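Local coordinates for Pli0006 protein (PDB 3OP9) that probably binds DNA through a helix-turn-helix domain of the XRE (Cro/C1-type) family and so is likely to act as a transcriptional regulator, at residues K100-I103 with L104-V108. Residues are numbered along the deposited sequence; the frame is centred on the assembly and turned at random.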
loop_
_atom_site.group_PDB
_atom_site.type_symbol
_atom_site.label_atom_id
_atom_site.label_comp_id
_atom_site.label_asym_id
_atom_site.label_seq_id
_atom_site.Cartn_x
_atom_site.Cartn_y
_atom_site.Cartn_z
ATOM N N LYS A 100 -14.941 -10.031 -15.498
ATOM C CA LYS A 100 -14.815 -10.516 -16.870
ATOM C C LYS A 100 -13.376 -10.823 -17.214
ATOM O O LYS A 100 -13.086 -11.805 -17.896
ATOM C CB LYS A 100 -15.365 -9.481 -17.875
ATOM C CG LYS A 100 -16.893 -9.379 -17.838
ATOM C CD LYS A 100 -17.443 -8.263 -18.728
ATOM C CE LYS A 100 -18.975 -8.244 -18.637
ATOM N NZ LYS A 100 -19.610 -7.252 -19.541
ATOM N N ILE A 101 -12.466 -9.953 -16.799
ATOM C CA ILE A 101 -11.040 -10.171 -17.075
ATOM C C ILE A 101 -10.569 -11.438 -16.411
ATOM O O ILE A 101 -9.794 -12.208 -16.999
ATOM C CB ILE A 101 -10.204 -8.978 -16.604
ATOM C CG1 ILE A 101 -10.454 -7.789 -17.555
ATOM C CG2 ILE A 101 -8.756 -9.327 -16.594
ATOM C CD1 ILE A 101 -10.013 -6.429 -16.967
ATOM N N LYS A 102 -11.006 -11.650 -15.168
ATOM C CA LYS A 102 -10.628 -12.899 -14.476
ATOM C C LYS A 102 -11.094 -14.140 -15.231
ATOM O O LYS A 102 -10.365 -15.128 -15.338
ATOM C CB LYS A 102 -11.225 -12.913 -13.071
ATOM C CG LYS A 102 -10.910 -14.197 -12.263
ATOM C CD LYS A 102 -11.465 -14.068 -10.840
ATOM C CE LYS A 102 -11.099 -15.297 -9.983
ATOM N NZ LYS A 102 -11.670 -16.583 -10.539
ATOM N N ILE A 103 -12.330 -14.120 -15.728
ATOM C CA ILE A 103 -12.811 -15.272 -16.519
ATOM C C ILE A 103 -11.998 -15.463 -17.789
ATOM O O ILE A 103 -11.686 -16.583 -18.191
ATOM C CB ILE A 103 -14.280 -15.100 -16.858
ATOM C CG1 ILE A 103 -15.071 -15.169 -15.550
ATOM C CG2 ILE A 103 -14.763 -16.220 -17.858
ATOM C CD1 ILE A 103 -16.503 -14.548 -15.673
ATOM N N LEU A 104 -11.674 -14.362 -18.452
ATOM C CA LEU A 104 -10.917 -14.440 -19.700
ATOM C C LEU A 104 -9.563 -15.089 -19.442
ATOM O O LEU A 104 -9.128 -15.997 -20.136
ATOM C CB LEU A 104 -10.702 -13.012 -20.242
ATOM C CG LEU A 104 -9.802 -12.920 -21.481
ATOM C CD1 LEU A 104 -10.418 -13.714 -22.640
ATOM C CD2 LEU A 104 -9.616 -11.484 -21.917
ATOM N N VAL A 105 -8.867 -14.571 -18.442
ATOM C CA VAL A 105 -7.522 -15.036 -18.156
ATOM C C VAL A 105 -7.547 -16.449 -17.636
ATOM O O VAL A 105 -6.738 -17.268 -18.088
ATOM C CB VAL A 105 -6.812 -14.095 -17.132
ATOM C CG1 VAL A 105 -5.491 -14.763 -16.639
ATOM C CG2 VAL A 105 -6.585 -12.726 -17.790
ATOM N N ASP A 106 -8.467 -16.768 -16.710
ATOM C CA ASP A 106 -8.583 -18.169 -16.204
ATOM C C ASP A 106 -8.876 -19.144 -17.355
ATOM O O ASP A 106 -8.356 -20.272 -17.406
ATOM C CB ASP A 106 -9.717 -18.337 -15.174
ATOM C CG ASP A 106 -9.390 -17.747 -13.796
ATOM O OD1 ASP A 106 -8.222 -17.424 -13.515
ATOM O OD2 ASP A 106 -10.337 -17.618 -12.987
ATOM N N THR A 107 -9.769 -18.743 -18.252
ATOM C CA THR A 107 -10.149 -19.612 -19.355
ATOM C C THR A 107 -8.949 -19.897 -20.224
ATOM O O THR A 107 -8.680 -21.035 -20.586
ATOM C CB THR A 107 -11.260 -18.958 -20.215
ATOM O OG1 THR A 107 -12.426 -18.846 -19.404
ATOM C CG2 THR A 107 -11.589 -19.816 -21.447
ATOM N N VAL A 108 -8.219 -18.853 -20.576
ATOM C CA VAL A 108 -7.117 -19.044 -21.491
ATOM C C VAL A 108 -6.058 -19.899 -20.801
ATOM O O VAL A 108 -5.475 -20.789 -21.412
ATOM C CB VAL A 108 -6.539 -17.682 -21.952
ATOM C CG1 VAL A 108 -5.201 -17.880 -22.651
ATOM C CG2 VAL A 108 -7.535 -16.955 -22.856
#
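The amides of Leu104, Val105, Asp106 and Thr107 bond to the carbonyls of Lys100, Ile101, Lys102 and Ile103, four residues back, in about two turns of one α-helix, with Leu104 N 3.0 Å from Lys100 O and Val105 N 2.9 Å from Ile101 O. Along one flank an i to i+4 salt bridge joins Lys102 NZ to Asp106 OD2 at 3.0 Å. The lysine chain is extended through chi3 and bends only at chi4 (-61°), which brings NZ to OD2 nearly along the C-O axis of that oxygen. Lys102 CG also lies 3.5 Å from Asp106 OD2, so the aliphatic stem runs close beside the acid. At the next residue, Ile103 O accepts two bonds, from Thr107 N and, at 2.7 Å, from Thr107 OG1, which arrive on opposite faces of the carbonyl plane. With chi1 at -65°, the hydroxyl sits beside its own backbone N and folds back onto the preceding turn. On the buried side the methyls Ile101 CG2 and Val105 CG2 lie 4.2 Å apart, a loose apolar contact. These turns belong to the C-terminal helix 95-111, which packs against a second subunit: Trp86 of the second subunit, on helix 81-89 of that chain, packs on Ile101 and Lys102, and Val108 of the second subunit packs on Leu104.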